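Local coordinates for protein uncharacterized HTH-type transcriptional regulator YurK (Bacillus subtilis, PDB 2IKK) that probably binds DNA as a GntR-family transcriptional regulator, this chain being its C-terminal UTRA domain, in relatives the effector-sensing part, at residues Ser96-Leu101 / Val107-Asn112; Tyr79-Asp82 / Gly86-Thr89; Asp88-Asp93 / Gln103-Val108; Ala144-Ser147 / Pro151-Cys154; Leu129-Asp132 / Ala136-Glu139. One frame throughout, in Å; residues are numbered along the deposited sequence.

How the contacts relate
Along the chain, contact 2 comes first, closing the short loop where strand 71-80 gives way to a 3-10 turn. Contact 3 starts on that turn, sharing D88 and T89, and joins it to the end of helix 97-105. Contact 1 opens within the loop that contact 3 spans and the two end on the same stretch, sharing V107 and V108; contact 1 leads the chain from the helix toward strand 111-120. Contact 5 closes the turn between helix 123-129 and strand 136-146, about 26 Å (centre to centre) from contact 4, which pairs the far end of that strand with strand 150-160. Contacts 1 and 4 touch where V108 and T110 meet T146 and F145.

Contact 1: Ser96-Leu101 / Val107-Asn112. With SO4 (sulfate ion), chain C.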
# COMPACT_ATOMS: atom_id res chain seq x y z
N SER A 96 17.91 -9.60 -15.88
CA SER A 96 16.95 -8.56 -15.78
C SER A 96 15.92 -8.78 -16.90
O SER A 96 16.24 -8.66 -18.10
CB SER A 96 17.64 -7.21 -15.94
OG SER A 96 16.65 -6.23 -16.21
N MSE A 97 14.68 -9.10 -16.51
CA MSE A 97 13.66 -9.30 -17.52
C MSE A 97 13.35 -7.98 -18.25
O MSE A 97 13.01 -7.95 -19.42
CB MSE A 97 12.41 -9.96 -16.94
CG MSE A 97 12.70 -11.39 -16.38
SE MSE A 97 13.45 -12.60 -17.68
CE MSE A 97 11.84 -12.95 -18.83
N HIS A 98 13.53 -6.87 -17.57
CA HIS A 98 13.34 -5.59 -18.26
C HIS A 98 14.38 -5.39 -19.34
O HIS A 98 14.05 -4.98 -20.47
CB HIS A 98 13.30 -4.45 -17.28
CG HIS A 98 11.96 -4.29 -16.65
ND1 HIS A 98 11.50 -5.15 -15.68
CD2 HIS A 98 10.94 -3.43 -16.90
CE1 HIS A 98 10.27 -4.82 -15.33
NE2 HIS A 98 9.90 -3.79 -16.08
N ASP A 99 15.61 -5.79 -19.04
CA ASP A 99 16.67 -5.84 -20.07
C ASP A 99 16.37 -6.73 -21.28
O ASP A 99 16.63 -6.33 -22.42
CB ASP A 99 17.97 -6.29 -19.41
CG ASP A 99 18.72 -5.16 -18.78
OD1 ASP A 99 18.19 -4.00 -18.78
OD2 ASP A 99 19.85 -5.42 -18.30
N ILE A 100 15.77 -7.91 -21.04
CA ILE A 100 15.40 -8.86 -22.09
C ILE A 100 14.31 -8.22 -22.93
O ILE A 100 14.41 -8.16 -24.14
CB ILE A 100 14.89 -10.22 -21.48
CG1 ILE A 100 16.08 -10.96 -20.85
CG2 ILE A 100 14.19 -11.12 -22.49
CD1 ILE A 100 17.41 -11.01 -21.72
N LEU A 101 13.30 -7.67 -22.30
CA LEU A 101 12.23 -7.05 -23.07
C LEU A 101 12.76 -5.93 -23.96
O LEU A 101 12.42 -5.85 -25.13
CB LEU A 101 11.16 -6.45 -22.13
CG LEU A 101 10.26 -7.52 -21.43
CD1 LEU A 101 9.50 -6.84 -20.24
CD2 LEU A 101 9.31 -8.16 -22.34
N VAL A 107 10.85 -3.51 -26.32
CA VAL A 107 9.72 -3.08 -25.53
C VAL A 107 10.19 -2.50 -24.21
O VAL A 107 11.05 -3.07 -23.49
CB VAL A 107 8.68 -4.28 -25.34
CG1 VAL A 107 7.67 -4.00 -24.22
CG2 VAL A 107 7.95 -4.61 -26.68
N VAL A 108 9.63 -1.34 -23.88
CA VAL A 108 9.85 -0.69 -22.58
C VAL A 108 8.48 -0.37 -21.96
O VAL A 108 7.63 0.25 -22.67
CB VAL A 108 10.73 0.62 -22.77
CG1 VAL A 108 10.74 1.42 -21.57
CG2 VAL A 108 12.19 0.18 -23.06
N PRO A 109 8.24 -0.74 -20.66
CA PRO A 109 6.99 -0.33 -20.04
C PRO A 109 6.92 1.18 -19.86
O PRO A 109 7.94 1.84 -19.58
CB PRO A 109 6.93 -1.12 -18.67
CG PRO A 109 8.16 -1.88 -18.55
CD PRO A 109 9.05 -1.61 -19.79
N THR A 110 5.74 1.74 -20.05
CA THR A 110 5.50 3.16 -19.94
C THR A 110 4.70 3.48 -18.67
O THR A 110 4.64 4.62 -18.26
CB THR A 110 4.69 3.66 -21.17
OG1 THR A 110 3.49 2.89 -21.33
CG2 THR A 110 5.55 3.48 -22.45
N HIS A 111 4.03 2.45 -18.11
CA HIS A 111 3.22 2.62 -16.89
C HIS A 111 2.73 1.26 -16.41
O HIS A 111 2.80 0.24 -17.13
CB HIS A 111 2.01 3.55 -17.07
CG HIS A 111 1.01 3.08 -18.08
ND1 HIS A 111 1.25 3.11 -19.43
CD2 HIS A 111 -0.23 2.58 -17.93
CE1 HIS A 111 0.19 2.67 -20.07
NE2 HIS A 111 -0.73 2.35 -19.18
N ASN A 112 2.20 1.29 -15.20
CA ASN A 112 1.67 0.06 -14.55
C ASN A 112 0.53 0.37 -13.61
O ASN A 112 0.36 1.53 -13.17
CB ASN A 112 2.77 -0.79 -13.91
CG ASN A 112 3.44 -0.12 -12.74
OD1 ASN A 112 2.82 0.13 -11.70
ND2 ASN A 112 4.72 0.13 -12.88
S SO4 C . 13.72 -7.56 -13.48
O1 SO4 C . 13.95 -8.95 -13.87
O2 SO4 C . 14.91 -7.00 -12.84
O3 SO4 C . 12.59 -7.49 -12.60
O4 SO4 C . 13.49 -6.70 -14.67
O HOH W 1 12.17 -3.18 -20.98
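The imidazole of H98 meets its neighbours at its edge: sulfate O4 lies in the ring plane beside ND1, and P109 CG comes up near that plane on the other end of the ring, 3.6 Å from NE2. Y153 meets the same ring with its plane at about a right angle. The setting is the start of helix 97-105 in the UTRA domain, packed against the chain that leads into strand 111-120. S96 is the N-cap: its OG, anti to the backbone N (chi1 164°), accepts from D99 N at 3.0 Å. The first turn also holds the sulfate, with M97 N giving to O1 (2.7 Å), while H98 N and H98 ND1 (2.7 Å) both give to O4; R63 adds a further bond. An anion gripped at a helix N terminus, where the dipole would probably favour it, is consistent with a pocket for an acidic ligand, although this sulfate probably comes from the crystallisation liquor. Farther along, a water donates to H98 O and V107 O, bridging the two backbones. The direct backbone bond runs from V107 N to L101 O, 3.1 Å long and nearly straight at 172°.

Contact 2: Tyr79-Asp82 / Gly86-Thr89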
# COMPACT_ATOMS: atom_id res chain seq x y z
N TYR A 79 4.23 -13.90 -18.85
CA TYR A 79 4.57 -13.21 -20.09
C TYR A 79 3.84 -13.93 -21.21
O TYR A 79 3.97 -15.10 -21.34
CB TYR A 79 6.10 -13.28 -20.40
CG TYR A 79 6.95 -12.61 -19.38
CD1 TYR A 79 7.16 -11.23 -19.38
CD2 TYR A 79 7.52 -13.37 -18.33
CE1 TYR A 79 8.00 -10.63 -18.40
CE2 TYR A 79 8.32 -12.79 -17.37
CZ TYR A 79 8.51 -11.43 -17.39
OH TYR A 79 9.28 -10.86 -16.42
N PRO A 80 3.13 -13.20 -22.04
CA PRO A 80 2.44 -13.86 -23.14
C PRO A 80 3.44 -14.23 -24.24
O PRO A 80 4.08 -13.37 -24.78
CB PRO A 80 1.48 -12.82 -23.62
CG PRO A 80 2.04 -11.47 -23.10
CD PRO A 80 2.89 -11.78 -21.92
N LEU A 81 3.46 -15.51 -24.61
CA LEU A 81 4.42 -16.00 -25.59
C LEU A 81 4.09 -15.51 -27.00
O LEU A 81 4.97 -15.40 -27.87
CB LEU A 81 4.43 -17.51 -25.63
CG LEU A 81 5.53 -18.38 -25.01
CD1 LEU A 81 7.00 -17.76 -24.94
CD2 LEU A 81 5.07 -19.05 -23.66
N ASP A 82 2.85 -15.15 -27.21
CA ASP A 82 2.46 -14.63 -28.52
C ASP A 82 3.05 -13.23 -28.79
O ASP A 82 3.21 -12.83 -29.96
CB ASP A 82 0.94 -14.67 -28.63
CG ASP A 82 0.40 -16.14 -28.89
OD1 ASP A 82 0.95 -16.82 -29.81
OD2 ASP A 82 -0.49 -16.67 -28.18
N GLY A 86 9.58 -17.11 -27.62
CA GLY A 86 10.84 -17.61 -27.11
C GLY A 86 11.40 -16.92 -25.86
O GLY A 86 12.57 -17.10 -25.53
N ILE A 87 10.59 -16.15 -25.14
CA ILE A 87 11.13 -15.31 -24.01
C ILE A 87 11.63 -16.22 -22.86
O ILE A 87 12.58 -15.91 -22.14
CB ILE A 87 10.13 -14.24 -23.50
CG1 ILE A 87 10.84 -13.29 -22.48
CG2 ILE A 87 8.86 -14.95 -22.93
CD1 ILE A 87 10.13 -11.90 -22.35
N ASP A 88 11.05 -17.39 -22.73
CA ASP A 88 11.55 -18.37 -21.74
C ASP A 88 13.04 -18.74 -21.89
O ASP A 88 13.70 -19.18 -20.93
CB ASP A 88 10.72 -19.65 -21.76
CG ASP A 88 10.57 -20.25 -23.14
OD1 ASP A 88 10.22 -19.52 -24.09
OD2 ASP A 88 10.82 -21.46 -23.28
N THR A 89 13.54 -18.64 -23.12
CA THR A 89 14.90 -19.09 -23.41
C THR A 89 15.93 -18.11 -22.82
O THR A 89 17.11 -18.47 -22.71
CB THR A 89 15.12 -19.34 -24.94
OG1 THR A 89 15.14 -18.07 -25.61
CG2 THR A 89 14.01 -20.21 -25.53
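L81 and G86 bring the two backbones closest, their CA atoms 6.8 Å apart, as the chain leaves strand 71-80 through L81 and comes back at G86, whose positive phi (71°) leads into the 3-10 segment 87-89. The contact is carried by side chains, with I87 in the middle. Its CG1 branch extends anti to the backbone N, which puts CG2 between the N and the carbonyl carbon and turns this methyl to the strand end. There CG2 packs 3.9 Å from L81 CD1 and 4.1 Å from Y79 CB, so one methyl bridges two residues that stand two apart in the chain. I87 CD1 also approaches the Y79 ring obliquely. L81 gets its reach from one branch: CD1 touches I87 and also lies 3.8 Å from G86 N and 3.8 Å from D88 OD1, the leucine crossing the aspartate at about a right angle. Within the second segment G86 O is held twice, by T89 N at 3.0 Å and by T89 OG1 at 2.7 Å, the hydroxyl in the carbonyl plane; the two bonds fix the first turn that displays I87. Beyond the pair, M97, L101 and Y105 of helix 97-105 pack on I87, V59 of strand 57-66 touches L81, I87 and D88, and I39 of strand 33-41 reaches L81 and D88. The turn is thus tucked between the helix and the sheet.

Contact 3: Asp88-Asp93 / Gln103-Val108; sequences DTFIAD and QQYKVV
F90 stacks on Q104 and meets Y105 at its rim, fastening the 3-10 turn after strand 71-80 to the last turn of helix 97-105. Along the first segment, D88 O accepts from I91 N at 3.3 Å, helping to wind the turn. T89 then places its OG1 over the centre of the F90 ring, 3.9 Å above the plane. F90 itself presents the opposite face to Q104: CG sits 3.7 Å from the ring centroid and 18° off the normal, a CH-pi contact. The bend of the glutamine at chi2 (-54°) folds its amide back over the ring, the two planes 29° apart, with NE2 3.3 Å from F90 CZ. Y105 OH takes a different approach, in the ring plane at the edge, 3.5 Å from F90 CE2. After F90, I91 turns to M97 and the sheet. An alanine at F90 would take away the surface between T89 and Q104, and the glutamine amide would probably be set free to turn. T89 OG1 and Y105 OH spend their bonds on G86 O and P85 O, so F90 is held here by ring and CH-pi packing rather than by polar bonds between the segments.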
# COMPACT_ATOMS: atom_id res chain seq x y z
N ASP A 88 11.05 -17.39 -22.73
CA ASP A 88 11.55 -18.37 -21.74
C ASP A 88 13.04 -18.74 -21.89
O ASP A 88 13.70 -19.18 -20.93
CB ASP A 88 10.72 -19.65 -21.76
CG ASP A 88 10.57 -20.25 -23.14
OD1 ASP A 88 10.22 -19.52 -24.09
OD2 ASP A 88 10.82 -21.46 -23.28
N THR A 89 13.54 -18.64 -23.12
CA THR A 89 14.90 -19.09 -23.41
C THR A 89 15.93 -18.11 -22.82
O THR A 89 17.11 -18.47 -22.71
CB THR A 89 15.12 -19.34 -24.94
OG1 THR A 89 15.14 -18.07 -25.61
CG2 THR A 89 14.01 -20.21 -25.53
N PHE A 90 15.49 -16.89 -22.44
CA PHE A 90 16.37 -15.90 -21.82
C PHE A 90 16.42 -15.96 -20.30
O PHE A 90 17.21 -15.23 -19.70
CB PHE A 90 16.00 -14.47 -22.30
CG PHE A 90 16.04 -14.32 -23.79
CD1 PHE A 90 17.28 -14.34 -24.50
CD2 PHE A 90 14.86 -14.24 -24.52
CE1 PHE A 90 17.31 -14.25 -25.90
CE2 PHE A 90 14.87 -14.14 -25.94
CZ PHE A 90 16.13 -14.19 -26.63
N ILE A 91 15.58 -16.82 -19.70
CA ILE A 91 15.38 -16.80 -18.25
C ILE A 91 16.55 -17.54 -17.56
O ILE A 91 16.81 -18.72 -17.85
CB ILE A 91 14.03 -17.40 -17.86
CG1 ILE A 91 12.94 -16.49 -18.38
CG2 ILE A 91 14.00 -17.64 -16.29
CD1 ILE A 91 11.58 -17.08 -18.20
N ALA A 92 17.20 -16.86 -16.63
CA ALA A 92 18.28 -17.47 -15.81
C ALA A 92 18.46 -16.66 -14.56
O ALA A 92 18.09 -15.51 -14.51
CB ALA A 92 19.58 -17.46 -16.62
N ASP A 93 19.06 -17.23 -13.52
CA ASP A 93 19.42 -16.38 -12.37
C ASP A 93 20.19 -15.14 -12.76
O ASP A 93 21.13 -15.22 -13.58
CB ASP A 93 20.23 -17.19 -11.31
CG ASP A 93 19.39 -18.21 -10.58
OD1 ASP A 93 18.14 -18.12 -10.61
OD2 ASP A 93 19.95 -19.15 -9.99
N GLN A 103 16.14 -5.26 -24.96
CA GLN A 103 17.06 -5.68 -26.05
C GLN A 103 16.50 -6.70 -27.05
O GLN A 103 16.74 -6.63 -28.27
CB GLN A 103 18.45 -6.10 -25.48
CG GLN A 103 19.61 -5.10 -25.64
CD GLN A 103 19.19 -3.60 -25.69
OE1 GLN A 103 19.25 -2.94 -26.75
NE2 GLN A 103 18.74 -3.08 -24.56
N GLN A 104 15.71 -7.67 -26.57
CA GLN A 104 15.28 -8.72 -27.45
C GLN A 104 14.02 -8.31 -28.21
O GLN A 104 13.84 -8.72 -29.37
CB GLN A 104 15.02 -10.03 -26.69
CG GLN A 104 16.33 -10.68 -26.14
CD GLN A 104 17.41 -10.89 -27.21
OE1 GLN A 104 18.57 -10.59 -26.99
NE2 GLN A 104 17.03 -11.46 -28.33
N TYR A 105 13.15 -7.55 -27.54
CA TYR A 105 11.85 -7.25 -28.13
C TYR A 105 11.57 -5.77 -28.42
O TYR A 105 10.49 -5.45 -28.95
CB TYR A 105 10.74 -7.85 -27.25
CG TYR A 105 10.92 -9.32 -27.06
CD1 TYR A 105 11.54 -9.82 -25.90
CD2 TYR A 105 10.50 -10.23 -28.04
CE1 TYR A 105 11.76 -11.16 -25.74
CE2 TYR A 105 10.70 -11.56 -27.88
CZ TYR A 105 11.30 -12.03 -26.70
OH TYR A 105 11.51 -13.37 -26.58
N LYS A 106 12.53 -4.89 -28.12
CA LYS A 106 12.39 -3.43 -28.24
C LYS A 106 11.13 -2.91 -27.47
O LYS A 106 10.46 -1.97 -27.88
CB LYS A 106 12.35 -3.03 -29.72
CG LYS A 106 13.53 -3.62 -30.53
CD LYS A 106 14.84 -3.39 -29.81
CE LYS A 106 16.01 -3.98 -30.62
NZ LYS A 106 17.19 -4.05 -29.75
N VAL A 107 10.85 -3.51 -26.32
CA VAL A 107 9.72 -3.08 -25.53
C VAL A 107 10.19 -2.50 -24.21
O VAL A 107 11.05 -3.07 -23.49
CB VAL A 107 8.68 -4.28 -25.34
CG1 VAL A 107 7.67 -4.00 -24.22
CG2 VAL A 107 7.95 -4.61 -26.68
N VAL A 108 9.63 -1.34 -23.88
CA VAL A 108 9.85 -0.69 -22.58
C VAL A 108 8.48 -0.37 -21.96
O VAL A 108 7.63 0.25 -22.67
CB VAL A 108 10.73 0.62 -22.77
CG1 VAL A 108 10.74 1.42 -21.57
CG2 VAL A 108 12.19 0.18 -23.06

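Contact 4: Ala144-Ser147 / Pro151-Cys154; sequences AFTS and PIYC
A144 and Y153 form a hydrogen-bonded antiparallel pair in the beta hairpin of strands 136-146 and 150-160. A144 N gives to Y153 O at 3.0 Å, almost straight (178°), and I152 N gives to A144 O at 2.9 Å. The methyl of A144 lies over one face of the Y153 ring, 3.5 Å from its centroid and displaced to the hydroxyl end, where CB is only 3.3 Å from CZ: a tight CH-pi contact. Y153 CG stands between its backbone N and carbonyl carbon (chi1 66°), swinging the ring across the neighbouring strand. A glycine in place of Y153 would remove this ring, and the A144 methyl would probably lose its cover and H98 its aromatic neighbour. The next pair, F145 with P151, is non-hydrogen-bonded and one step out of register with A144-Y153, which makes I152 the extra residue of a beta bulge in the domain's six-stranded antiparallel sheet. On the face carrying F145 and P151, F145 CE1 packs 3.9 Å from P151 CB, the proline meeting the ring obliquely, and H111 lies nearly parallel to the phenyl. I152 splits its branches: CG1 packs on A144, while CG2 meets T146 CG2 at 3.6 Å. T146 OG1 bonds V108 O.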
# COMPACT_ATOMS: atom_id res chain seq x y z
N ALA A 144 1.79 -4.43 -16.20
CA ALA A 144 2.72 -3.45 -16.81
C ALA A 144 2.19 -3.30 -18.22
O ALA A 144 1.69 -4.29 -18.83
CB ALA A 144 4.12 -4.00 -16.88
N PHE A 145 2.38 -2.09 -18.76
CA PHE A 145 1.84 -1.68 -20.09
C PHE A 145 2.94 -0.95 -20.85
O PHE A 145 3.85 -0.37 -20.25
CB PHE A 145 0.74 -0.64 -19.87
CG PHE A 145 -0.50 -1.21 -19.22
CD1 PHE A 145 -1.54 -1.76 -20.00
CD2 PHE A 145 -0.62 -1.20 -17.83
CE1 PHE A 145 -2.71 -2.29 -19.39
CE2 PHE A 145 -1.79 -1.76 -17.22
CZ PHE A 145 -2.83 -2.28 -17.98
N THR A 146 2.83 -1.00 -22.16
CA THR A 146 3.68 -0.19 -23.02
C THR A 146 2.81 0.79 -23.80
O THR A 146 1.66 1.01 -23.45
CB THR A 146 4.66 -1.10 -23.87
OG1 THR A 146 5.76 -0.29 -24.43
CG2 THR A 146 3.90 -1.83 -24.93
N SER A 147 3.38 1.42 -24.84
CA SER A 147 2.63 2.27 -25.75
C SER A 147 1.30 1.65 -26.14
O SER A 147 1.17 0.41 -26.29
CB SER A 147 3.46 2.53 -27.00
OG SER A 147 4.74 2.96 -26.60
N PRO A 151 -1.12 -4.11 -22.56
CA PRO A 151 -0.51 -4.91 -21.44
C PRO A 151 0.63 -5.82 -21.97
O PRO A 151 0.49 -6.45 -23.04
CB PRO A 151 -1.72 -5.71 -20.86
CG PRO A 151 -2.67 -5.80 -21.99
CD PRO A 151 -2.55 -4.47 -22.74
N ILE A 152 1.73 -5.93 -21.21
CA ILE A 152 2.91 -6.68 -21.61
C ILE A 152 3.28 -7.83 -20.68
O ILE A 152 3.77 -8.85 -21.15
CB ILE A 152 4.15 -5.84 -21.86
CG1 ILE A 152 4.46 -4.87 -20.69
CG2 ILE A 152 3.94 -5.06 -23.24
CD1 ILE A 152 5.91 -4.31 -20.79
N TYR A 153 3.02 -7.65 -19.39
CA TYR A 153 3.16 -8.77 -18.47
C TYR A 153 2.39 -8.49 -17.18
O TYR A 153 1.95 -7.34 -16.89
CB TYR A 153 4.63 -9.05 -18.19
CG TYR A 153 5.35 -7.91 -17.44
CD1 TYR A 153 5.26 -7.81 -16.06
CD2 TYR A 153 6.18 -7.00 -18.12
CE1 TYR A 153 5.93 -6.80 -15.34
CE2 TYR A 153 6.88 -6.02 -17.44
CZ TYR A 153 6.71 -5.88 -16.03
OH TYR A 153 7.32 -4.91 -15.28
N CYS A 154 2.15 -9.55 -16.38
CA CYS A 154 1.51 -9.24 -15.10
C CYS A 154 2.24 -9.97 -13.99
O CYS A 154 2.79 -11.03 -14.26
CB CYS A 154 0.02 -9.57 -15.15
SG CYS A 154 -0.43 -11.26 -15.63

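Contact 5: Leu129-Asp132 / Ala136-Glu139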
# COMPACT_ATOMS: atom_id res chain seq x y z
N LEU A 129 8.42 -18.56 1.17
CA LEU A 129 8.56 -17.42 2.09
C LEU A 129 8.90 -17.85 3.53
O LEU A 129 9.01 -17.01 4.43
CB LEU A 129 7.25 -16.60 2.13
CG LEU A 129 7.04 -15.76 0.85
CD1 LEU A 129 5.75 -15.00 0.89
CD2 LEU A 129 8.19 -14.83 0.52
N ASP A 130 9.07 -19.14 3.72
CA ASP A 130 9.52 -19.64 5.00
C ASP A 130 8.60 -19.08 6.08
O ASP A 130 9.08 -18.40 7.00
CB ASP A 130 10.97 -19.25 5.26
CG ASP A 130 11.50 -19.86 6.55
OD1 ASP A 130 10.89 -20.83 7.10
OD2 ASP A 130 12.52 -19.35 7.03
N CYS A 131 7.30 -19.39 5.98
CA CYS A 131 6.39 -18.91 7.02
C CYS A 131 5.41 -20.03 7.20
O CYS A 131 5.59 -21.09 6.61
CB CYS A 131 5.73 -17.57 6.60
SG CYS A 131 4.71 -17.77 5.07
N ASP A 132 4.40 -19.85 8.03
CA ASP A 132 3.40 -20.85 8.26
C ASP A 132 2.25 -20.78 7.25
O ASP A 132 1.93 -19.71 6.75
CB ASP A 132 2.86 -20.58 9.66
CG ASP A 132 3.79 -21.02 10.71
OD1 ASP A 132 4.66 -21.89 10.42
OD2 ASP A 132 3.64 -20.50 11.85
N ALA A 136 -0.67 -14.13 7.05
CA ALA A 136 -1.11 -12.98 6.25
C ALA A 136 0.06 -12.56 5.40
O ALA A 136 1.17 -12.39 5.91
CB ALA A 136 -1.50 -11.77 7.21
N LEU A 137 -0.20 -12.30 4.13
CA LEU A 137 0.79 -11.80 3.20
C LEU A 137 0.19 -10.58 2.51
O LEU A 137 -0.97 -10.54 2.17
CB LEU A 137 1.09 -12.86 2.09
CG LEU A 137 1.46 -14.31 2.54
CD1 LEU A 137 1.55 -15.27 1.40
CD2 LEU A 137 2.81 -14.26 3.29
N PHE A 138 1.03 -9.60 2.21
CA PHE A 138 0.63 -8.55 1.27
C PHE A 138 0.71 -9.17 -0.10
O PHE A 138 1.68 -9.88 -0.43
CB PHE A 138 1.65 -7.40 1.30
CG PHE A 138 1.61 -6.58 2.57
CD1 PHE A 138 0.46 -5.91 2.92
CD2 PHE A 138 2.74 -6.46 3.35
CE1 PHE A 138 0.39 -5.09 4.13
CE2 PHE A 138 2.73 -5.64 4.51
CZ PHE A 138 1.53 -4.95 4.83
N GLU A 139 -0.26 -8.84 -0.93
CA GLU A 139 -0.18 -9.22 -2.32
C GLU A 139 -0.25 -7.98 -3.20
O GLU A 139 -1.25 -7.25 -3.13
CB GLU A 139 -1.40 -10.10 -2.65
CG GLU A 139 -1.36 -10.62 -4.18
CD GLU A 139 -2.68 -11.35 -4.59
OE1 GLU A 139 -3.69 -10.66 -4.87
OE2 GLU A 139 -2.70 -12.60 -4.62
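L129 and L137 reach out to each other tip to tip, L129 CD1 lying 3.9 Å from L137 CD2. The same L137 methyl takes a second, looser neighbour, C131 SG at 4.4 Å, and so lies against both residues that flank D130. This is the turn where helix 123-129 ends in a Schellman motif and the chain heads for strand 136-146, an antiparallel strand of the central sheet. Both leucines have CG beside the backbone N, with chi1 -73° for L129 and -53° for L137. L129 is nearly straight at chi2 (178°), which carries its CD1 out to L137; L137 answers with its other branch, CD2. D130, with positive phi, reverses the chain so that C131 comes to lie on the same side as L129. Around L129 the next shell is apolar, P71, F74 and L158; A121 touches C131 and L137, and H160 and R163 also touch C131. On the strand side, L137 is fixed by backbone bonds to V119 of strand 111-120, and its neighbour F138 meets F166 edge-to-face and packs on V118 of the second subunit. The turn itself is held from outside by one guanidinium: R163 NH1 bonds L129 O, and R163 NH2 bonds D130 O.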